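Local coordinates for protein glucose-6-phosphate isomerase (Chlamydia trachomatis D/UW-3/CX, PDB 6OTU) that catalyses the reversible isomerization of glucose-6-phosphate to fructose-6-phosphate, a step shared by glycolysis and gluconeogenesis, at residues A[45-50]-A[63-68]; A[56-61]-A[314-319]; A[320-325]-A[481-486]. One frame throughout, in Å; residues are numbered along the deposited sequence.

Interaction 1 (A[45-50]-A[63-68]); sequences QKNSLS and VDDRCL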
loop_
_atom_site.group_PDB
_atom_site.type_symbol
_atom_site.label_atom_id
_atom_site.label_comp_id
_atom_site.label_asym_id
_atom_site.label_seq_id
_atom_site.Cartn_x
_atom_site.Cartn_y
_atom_site.Cartn_z
ATOM N N GLN A 45 3.152 26.255 18.972
ATOM C CA GLN A 45 2.358 26.054 20.180
ATOM C C GLN A 45 0.862 26.131 19.878
ATOM O O GLN A 45 0.101 25.234 20.260
ATOM C CB GLN A 45 2.746 27.072 21.250
ATOM C CG GLN A 45 4.173 26.920 21.769
ATOM C CD GLN A 45 4.362 25.705 22.672
ATOM O OE1 GLN A 45 3.514 25.400 23.516
ATOM N NE2 GLN A 45 5.481 25.006 22.495
ATOM N N LYS A 46 0.423 27.184 19.177
ATOM C CA LYS A 46 -1.011 27.398 18.962
ATOM C C LYS A 46 -1.652 26.234 18.202
ATOM O O LYS A 46 -2.674 25.689 18.635
ATOM C CB LYS A 46 -1.246 28.719 18.216
ATOM N N ASN A 47 -1.067 25.833 17.069
ATOM C CA ASN A 47 -1.668 24.814 16.197
ATOM C C ASN A 47 -1.290 23.395 16.645
ATOM O O ASN A 47 -0.702 22.599 15.907
ATOM C CB ASN A 47 -1.257 25.049 14.748
ATOM C CG ASN A 47 -1.863 26.308 14.157
ATOM O OD1 ASN A 47 -2.311 27.190 14.876
ATOM N ND2 ASN A 47 -1.887 26.392 12.831
ATOM N N SER A 48 -1.665 23.074 17.882
ATOM C CA SER A 48 -1.450 21.743 18.425
ATOM C C SER A 48 -2.511 21.417 19.472
ATOM O O SER A 48 -3.198 22.297 20.004
ATOM C CB SER A 48 -0.057 21.600 19.039
ATOM O OG SER A 48 0.007 22.289 20.272
ATOM N N LEU A 49 -2.607 20.131 19.785
ATOM C CA LEU A 49 -3.615 19.612 20.700
ATOM C C LEU A 49 -3.020 18.384 21.360
ATOM O O LEU A 49 -2.570 17.462 20.676
ATOM C CB LEU A 49 -4.916 19.260 19.959
ATOM C CG LEU A 49 -6.002 18.442 20.677
ATOM C CD1 LEU A 49 -6.448 19.107 21.961
ATOM C CD2 LEU A 49 -7.209 18.199 19.740
ATOM N N SER A 50 -2.968 18.367 22.680
ATOM C CA SER A 50 -2.421 17.210 23.366
ATOM C C SER A 50 -3.450 16.748 24.384
ATOM O O SER A 50 -3.813 17.490 25.310
ATOM C CB SER A 50 -1.049 17.515 23.984
ATOM O OG SER A 50 -1.145 17.781 25.357
ATOM N N VAL A 63 -3.012 26.329 7.067
ATOM C CA VAL A 63 -4.166 26.904 7.753
ATOM C C VAL A 63 -3.683 28.003 8.693
ATOM O O VAL A 63 -2.588 27.916 9.263
ATOM C CB VAL A 63 -4.972 25.827 8.515
ATOM C CG1 VAL A 63 -5.651 24.873 7.534
ATOM C CG2 VAL A 63 -4.080 25.052 9.482
ATOM N N ASP A 64 -4.487 29.055 8.823
ATOM C CA ASP A 64 -4.274 30.130 9.783
ATOM C C ASP A 64 -5.554 30.298 10.599
ATOM O O ASP A 64 -6.533 29.566 10.405
ATOM C CB ASP A 64 -3.861 31.437 9.084
ATOM C CG ASP A 64 -4.847 31.864 7.985
ATOM O OD1 ASP A 64 -5.989 31.364 7.974
ATOM O OD2 ASP A 64 -4.491 32.718 7.140
ATOM N N ASP A 65 -5.547 31.282 11.513
ATOM C CA ASP A 65 -6.642 31.413 12.474
ATOM C C ASP A 65 -7.978 31.694 11.784
ATOM O O ASP A 65 -9.022 31.173 12.200
ATOM C CB ASP A 65 -6.292 32.511 13.487
ATOM C CG ASP A 65 -5.185 32.076 14.444
ATOM O OD1 ASP A 65 -4.778 30.886 14.378
ATOM O OD2 ASP A 65 -4.726 32.894 15.258
ATOM N N ARG A 66 -7.963 32.518 10.730
ATOM C CA ARG A 66 -9.170 32.797 9.953
ATOM C C ARG A 66 -9.779 31.510 9.413
ATOM O O ARG A 66 -10.984 31.262 9.550
ATOM C CB ARG A 66 -8.819 33.751 8.807
ATOM C CG ARG A 66 -9.984 34.221 7.958
ATOM C CD ARG A 66 -9.614 35.411 7.053
ATOM N NE ARG A 66 -8.650 35.049 6.011
ATOM C CZ ARG A 66 -8.848 35.241 4.711
ATOM N NH1 ARG A 66 -9.983 35.790 4.293
ATOM N NH2 ARG A 66 -7.914 34.889 3.832
ATOM N N CYS A 67 -8.941 30.674 8.803
ATOM C CA CYS A 67 -9.372 29.404 8.232
ATOM C C CYS A 67 -9.942 28.458 9.296
ATOM O O CYS A 67 -10.986 27.822 9.089
ATOM C CB CYS A 67 -8.171 28.776 7.522
ATOM S SG CYS A 67 -8.376 27.093 7.057
ATOM N N LEU A 68 -9.264 28.352 10.441
ATOM C CA LEU A 68 -9.714 27.478 11.517
ATOM C C LEU A 68 -10.994 27.985 12.182
ATOM O O LEU A 68 -11.767 27.177 12.707
ATOM C CB LEU A 68 -8.602 27.318 12.562
ATOM C CG LEU A 68 -7.328 26.625 12.050
ATOM C CD1 LEU A 68 -6.158 26.921 12.974
ATOM C CD2 LEU A 68 -7.525 25.119 11.885
HETATM O O HOH W 1 -3.110 29.259 12.651
#
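Asn47 reaches across to the start of the helix 65-77 and is the residue through which segment 45-50 meets Val63, Asp65 and Leu68. Its CG lies beside the backbone N and anti to the carbonyl carbon (chi1 -69°), which carries the amide into the gap between the two backbones. The amide sits with Val63 near its nitrogen and Leu68 near its oxygen, and a water beside it. Asn47 ND2 lies 4.2 Å from Val63 CG2 and 3.9 Å from Val63 O, too far for more than loose packing. Asn47 OD1 comes to 4.3 Å from Leu68 CD1, a similarly loose contact. The firm polar link runs through the water: Asn47 ND2 donates to it at 3.1 Å, and it in turn donates to Asp65 OD1 at 2.9 Å, so the water, not a direct hydrogen bond, joins the amide to the carboxylate in the first helical turn. Just before it, Asp64 is the N-cap, Asp64 OD1 taking Cys67 N at 3.1 Å with an N-H...O angle of 163°. Asn47 is also the centre of an inverse gamma turn, the bend at which the helix 41-46 gives way to the strand 48-51. That strand pairs with 54-57 at the edge of the mixed sheet, while Val63 and Cys67 rest on Trp323 of the helix 313-327, and Val531 of the second subunit packs on Gln45 and Ser48.

Interaction 2 (A[56-61]-A[314-319]); sequences YSYATE and PLLSAM
Leu316 pushes its isobutyl group from the helix 313-327 toward two tyrosines, Tyr56 and Tyr58, and it has more surface buried here than any other residue of the pair of segments. With CG opposite the backbone N (chi1 -176°), this torsion sends the branch to the tyrosines, and its CD2 methyl lodges by both rings. Against Tyr58 the approach is close, Leu316 CD2 lying 3.5 Å from Tyr58 CE1, with the two side chains crossing at about a right angle. Tyr56 meets the leucine more obliquely: Tyr56 CE2 is 4.0 Å from Leu316 CG, and Tyr56 CD2 is the same distance from Leu316 CD2.

The far end of Tyr56 reaches on to the next residue of the helix, where Tyr56 OH lies 3.7 Å from Ser317 CB. The two hydroxyls do not meet directly; Tyr56 OH and Ser317 OG are each 3.0 Å from one water that bridges them. Tyr56 OH also has a weak hydrogen bond to Ser457 OG in a neighbouring strand. The helix here packs against the antiparallel pair 48-51/54-57 at the edge of the mixed sheet. Segment 56-61 is thus attached to it mainly by dispersion between leucine and phenol carbons, and the water gives both buried hydroxyls a polar partner.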
loop_
_atom_site.group_PDB
_atom_site.type_symbol
_atom_site.label_atom_id
_atom_site.label_comp_id
_atom_site.label_asym_id
_atom_site.label_seq_id
_atom_site.Cartn_x
_atom_site.Cartn_y
_atom_site.Cartn_z
ATOM N N TYR A 56 -1.056 16.293 18.804
ATOM C CA TYR A 56 -1.369 16.494 17.395
ATOM C C TYR A 56 -0.914 17.895 17.011
ATOM O O TYR A 56 -1.418 18.881 17.559
ATOM C CB TYR A 56 -2.865 16.334 17.158
ATOM C CG TYR A 56 -3.329 16.314 15.723
ATOM C CD1 TYR A 56 -3.031 15.237 14.884
ATOM C CD2 TYR A 56 -4.096 17.357 15.204
ATOM C CE1 TYR A 56 -3.477 15.204 13.574
ATOM C CE2 TYR A 56 -4.553 17.330 13.883
ATOM C CZ TYR A 56 -4.244 16.242 13.078
ATOM O OH TYR A 56 -4.683 16.186 11.765
ATOM N N SER A 57 0.051 17.979 16.096
ATOM C CA SER A 57 0.590 19.245 15.606
ATOM C C SER A 57 0.196 19.416 14.148
ATOM O O SER A 57 0.349 18.490 13.352
ATOM C CB SER A 57 2.115 19.311 15.741
ATOM O OG SER A 57 2.598 20.646 15.597
ATOM N N TYR A 58 -0.310 20.600 13.807
ATOM C CA TYR A 58 -0.726 20.911 12.445
ATOM C C TYR A 58 -0.211 22.279 12.027
ATOM O O TYR A 58 -0.800 22.905 11.142
ATOM C CB TYR A 58 -2.257 20.867 12.285
ATOM C CG TYR A 58 -3.033 21.629 13.354
ATOM C CD1 TYR A 58 -3.159 21.118 14.644
ATOM C CD2 TYR A 58 -3.646 22.852 13.073
ATOM C CE1 TYR A 58 -3.867 21.795 15.630
ATOM C CE2 TYR A 58 -4.359 23.546 14.066
ATOM C CZ TYR A 58 -4.464 23.004 15.345
ATOM O OH TYR A 58 -5.171 23.660 16.342
ATOM N N ALA A 59 0.860 22.764 12.665
ATOM C CA ALA A 59 1.509 23.974 12.190
ATOM C C ALA A 59 2.024 23.818 10.757
ATOM O O ALA A 59 2.218 24.822 10.062
ATOM C CB ALA A 59 2.643 24.356 13.146
ATOM N N THR A 60 2.231 22.589 10.294
ATOM C CA THR A 60 2.680 22.344 8.926
ATOM C C THR A 60 1.525 22.080 7.953
ATOM O O THR A 60 1.764 21.596 6.847
ATOM C CB THR A 60 3.673 21.180 8.910
ATOM O OG1 THR A 60 3.126 20.071 9.638
ATOM C CG2 THR A 60 4.998 21.594 9.563
ATOM N N GLU A 61 0.281 22.364 8.348
ATOM C CA GLU A 61 -0.846 22.458 7.423
ATOM C C GLU A 61 -1.017 23.910 6.996
ATOM O O GLU A 61 -0.680 24.833 7.740
ATOM C CB GLU A 61 -2.152 21.975 8.061
ATOM C CG GLU A 61 -2.141 20.549 8.590
ATOM C CD GLU A 61 -2.493 19.533 7.539
ATOM O OE1 GLU A 61 -2.743 19.930 6.376
ATOM O OE2 GLU A 61 -2.498 18.328 7.869
ATOM N N PRO A 314 -10.451 13.639 16.357
ATOM C CA PRO A 314 -11.025 13.205 15.075
ATOM C C PRO A 314 -11.764 14.305 14.326
ATOM O O PRO A 314 -11.748 14.306 13.088
ATOM C CB PRO A 314 -11.955 12.053 15.478
ATOM C CG PRO A 314 -12.284 12.294 16.884
ATOM C CD PRO A 314 -11.091 12.950 17.495
ATOM N N LEU A 315 -12.366 15.262 15.029
ATOM C CA LEU A 315 -13.065 16.349 14.355
ATOM C C LEU A 315 -12.088 17.301 13.670
ATOM O O LEU A 315 -12.347 17.766 12.557
ATOM C CB LEU A 315 -13.939 17.112 15.356
ATOM C CG LEU A 315 -14.837 18.158 14.691
ATOM C CD1 LEU A 315 -15.651 17.490 13.582
ATOM C CD2 LEU A 315 -15.747 18.831 15.708
ATOM N N LEU A 316 -10.971 17.620 14.329
ATOM C CA LEU A 316 -9.953 18.459 13.702
ATOM C C LEU A 316 -9.348 17.760 12.492
ATOM O O LEU A 316 -9.227 18.349 11.413
ATOM C CB LEU A 316 -8.862 18.808 14.720
ATOM C CG LEU A 316 -7.719 19.760 14.364
ATOM C CD1 LEU A 316 -8.224 21.005 13.641
ATOM C CD2 LEU A 316 -6.969 20.168 15.634
ATOM N N SER A 317 -8.964 16.496 12.656
ATOM C CA SER A 317 -8.355 15.776 11.550
ATOM C C SER A 317 -9.321 15.675 10.369
ATOM O O SER A 317 -8.924 15.880 9.219
ATOM C CB SER A 317 -7.894 14.403 12.027
ATOM O OG SER A 317 -7.789 13.511 10.937
ATOM N N ALA A 318 -10.611 15.457 10.648
ATOM C CA ALA A 318 -11.614 15.438 9.587
ATOM C C ALA A 318 -11.693 16.780 8.861
ATOM O O ALA A 318 -11.712 16.820 7.625
ATOM C CB ALA A 318 -12.979 15.057 10.153
ATOM N N MET A 319 -11.732 17.898 9.609
ATOM C CA MET A 319 -11.915 19.201 8.962
ATOM C C MET A 319 -10.653 19.648 8.219
ATOM O O MET A 319 -10.740 20.232 7.127
ATOM C CB MET A 319 -12.346 20.254 9.987
ATOM C CG MET A 319 -13.641 19.919 10.688
ATOM S SD MET A 319 -14.986 19.516 9.553
ATOM C CE MET A 319 -15.198 21.108 8.756
HETATM O O HOH W 2 -4.836 13.428 10.704
#

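Interaction 3 (A[320-325]-A[481-486]); sequences LGVWNR and AFQGFC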
loop_
_atom_site.group_PDB
_atom_site.type_symbol
_atom_site.label_atom_id
_atom_site.label_comp_id
_atom_site.label_asym_id
_atom_site.label_seq_id
_atom_site.Cartn_x
_atom_site.Cartn_y
_atom_site.Cartn_z
ATOM N N LEU A 320 -9.471 19.367 8.776
ATOM C CA LEU A 320 -8.234 19.595 8.024
ATOM C C LEU A 320 -8.204 18.761 6.742
ATOM O O LEU A 320 -7.706 19.215 5.703
ATOM C CB LEU A 320 -7.027 19.274 8.904
ATOM C CG LEU A 320 -6.757 20.236 10.071
ATOM C CD1 LEU A 320 -5.752 19.650 11.044
ATOM C CD2 LEU A 320 -6.286 21.597 9.548
ATOM N N GLY A 321 -8.736 17.539 6.785
ATOM C CA GLY A 321 -8.828 16.753 5.557
ATOM C C GLY A 321 -9.768 17.381 4.543
ATOM O O GLY A 321 -9.473 17.414 3.347
ATOM N N VAL A 322 -10.907 17.900 5.016
ATOM C CA VAL A 322 -11.868 18.580 4.149
ATOM C C VAL A 322 -11.239 19.828 3.540
ATOM O O VAL A 322 -11.437 20.126 2.354
ATOM C CB VAL A 322 -13.147 18.918 4.947
ATOM C CG1 VAL A 322 -13.977 19.983 4.244
ATOM C CG2 VAL A 322 -13.962 17.664 5.241
ATOM N N TRP A 323 -10.460 20.568 4.342
ATOM C CA TRP A 323 -9.693 21.705 3.824
ATOM C C TRP A 323 -8.775 21.274 2.690
ATOM O O TRP A 323 -8.803 21.854 1.601
ATOM C CB TRP A 323 -8.892 22.355 4.951
ATOM C CG TRP A 323 -7.917 23.430 4.539
ATOM C CD1 TRP A 323 -6.548 23.349 4.560
ATOM C CD2 TRP A 323 -8.227 24.773 4.107
ATOM N NE1 TRP A 323 -5.996 24.536 4.153
ATOM C CE2 TRP A 323 -6.998 25.428 3.865
ATOM C CE3 TRP A 323 -9.423 25.474 3.884
ATOM C CZ2 TRP A 323 -6.925 26.749 3.403
ATOM C CZ3 TRP A 323 -9.350 26.797 3.425
ATOM C CH2 TRP A 323 -8.107 27.416 3.195
ATOM N N ASN A 324 -7.982 20.229 2.913
ATOM C CA ASN A 324 -7.075 19.770 1.870
ATOM C C ASN A 324 -7.834 19.216 0.667
ATOM O O ASN A 324 -7.494 19.518 -0.481
ATOM C CB ASN A 324 -6.127 18.713 2.440
ATOM C CG ASN A 324 -4.982 19.322 3.247
ATOM O OD1 ASN A 324 -4.530 20.435 2.974
ATOM N ND2 ASN A 324 -4.512 18.587 4.245
ATOM N N ARG A 325 -8.872 18.418 0.903
ATOM C CA ARG A 325 -9.518 17.710 -0.201
ATOM C C ARG A 325 -10.399 18.640 -1.034
ATOM O O ARG A 325 -10.205 18.765 -2.247
ATOM C CB ARG A 325 -10.338 16.530 0.335
ATOM C CG ARG A 325 -11.238 15.835 -0.695
ATOM C CD ARG A 325 -10.459 15.179 -1.833
ATOM N NE ARG A 325 -11.207 14.047 -2.361
ATOM C CZ ARG A 325 -11.330 13.723 -3.650
ATOM N NH1 ARG A 325 -10.762 14.453 -4.600
ATOM N NH2 ARG A 325 -12.039 12.655 -3.986
ATOM N N ALA A 481 -16.125 9.218 9.783
ATOM C CA ALA A 481 -17.527 9.508 10.074
ATOM C C ALA A 481 -17.804 11.006 10.039
ATOM O O ALA A 481 -18.822 11.448 9.492
ATOM C CB ALA A 481 -17.917 8.926 11.440
ATOM N N PHE A 482 -16.916 11.807 10.642
ATOM C CA PHE A 482 -17.120 13.248 10.631
ATOM C C PHE A 482 -17.053 13.782 9.203
ATOM O O PHE A 482 -17.845 14.654 8.825
ATOM C CB PHE A 482 -16.099 13.945 11.532
ATOM C CG PHE A 482 -16.488 14.004 13.005
ATOM C CD1 PHE A 482 -17.739 14.459 13.398
ATOM C CD2 PHE A 482 -15.576 13.630 13.993
ATOM C CE1 PHE A 482 -18.091 14.528 14.743
ATOM C CE2 PHE A 482 -15.922 13.699 15.344
ATOM C CZ PHE A 482 -17.177 14.150 15.717
ATOM N N GLN A 483 -16.142 13.249 8.384
ATOM C CA GLN A 483 -16.079 13.698 6.992
ATOM C C GLN A 483 -17.360 13.329 6.244
ATOM O O GLN A 483 -17.915 14.151 5.505
ATOM C CB GLN A 483 -14.838 13.125 6.297
ATOM C CG GLN A 483 -13.526 13.567 6.938
ATOM C CD GLN A 483 -12.282 13.289 6.105
ATOM O OE1 GLN A 483 -11.345 14.098 6.091
ATOM N NE2 GLN A 483 -12.253 12.152 5.424
ATOM N N GLY A 484 -17.861 12.109 6.444
ATOM C CA GLY A 484 -19.131 11.740 5.838
ATOM C C GLY A 484 -20.284 12.612 6.311
ATOM O O GLY A 484 -21.136 13.010 5.509
ATOM N N PHE A 485 -20.336 12.912 7.625
ATOM C CA PHE A 485 -21.390 13.780 8.163
ATOM C C PHE A 485 -21.320 15.166 7.548
ATOM O O PHE A 485 -22.354 15.807 7.305
ATOM C CB PHE A 485 -21.271 13.907 9.687
ATOM C CG PHE A 485 -21.527 12.635 10.436
ATOM C CD1 PHE A 485 -22.415 11.695 9.951
ATOM C CD2 PHE A 485 -20.887 12.392 11.643
ATOM C CE1 PHE A 485 -22.657 10.530 10.646
ATOM C CE2 PHE A 485 -21.120 11.225 12.344
ATOM C CZ PHE A 485 -22.010 10.289 11.846
ATOM N N CYS A 486 -20.103 15.640 7.294
ATOM C CA CYS A 486 -19.912 16.959 6.712
ATOM C C CYS A 486 -20.328 16.963 5.238
ATOM O O CYS A 486 -21.115 17.820 4.811
ATOM C CB CYS A 486 -18.455 17.382 6.883
ATOM S SG CYS A 486 -18.102 19.048 6.336
#
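Gln483 of the helix 466-487 lays its side chain against Gly321 and Val322 of the helix 313-327, and Gln483 and Val322 carry most of the contact. The glutamine CG stands beside the backbone N (chi1 -61°) and the chain beyond is extended, which carries the amide end over the backbone at Gly321. Without a side chain, Gly321 leaves that amide end room to come near.

Beside it, Val322 CG2 lies 4.5 Å from Gln483 CG, and the same methyl, Val322 CG2, has Cys486 SG at 4.5 Å, one helical turn further along. The backbones are closest where Val322 CA and Gln483 CA stand 7.0 Å apart. This is helix-on-helix packing within the alpha/beta fold of phosphoglucose isomerase, where the helix 313-327 leads into the strand 332-337 of the mixed sheet. At 323-325 that helix widens into a pi-type turn. Farther out, Asn324 ND2 is bonded to Glu61 OE1, while Arg325 uses NE and NH2 on the carbonyls of Thr372 and Ser373 and forms a salt bridge with Asp397 of the second subunit. The neighbouring Phe482 and Phe485 pack on the helix 80-89, and Phe482 also touches Leu315 and Ala318 of the helix 313-327.

How the interactions relate
From the N terminus, interaction 1 closes a short loop, bringing 45-50 back to 63-68 with only twelve residues between. Segment 56-61 lies within that loop, and interaction 2 carries it about 250 residues on to 314-319, so the two contacts cross along the chain. They also touch, because strands 48-51 and 54-57 are antiparallel neighbours in the mixed sheet. Interaction 3 opens only after interaction 2 has closed, the two in series on the same helix 313-327, and spans to 481-486; interactions 1 and 3 are in series too. That helix is the common piece: strands 48-51 and 54-57, the start of helix 65-77 and the helix 466-487 all pack on it.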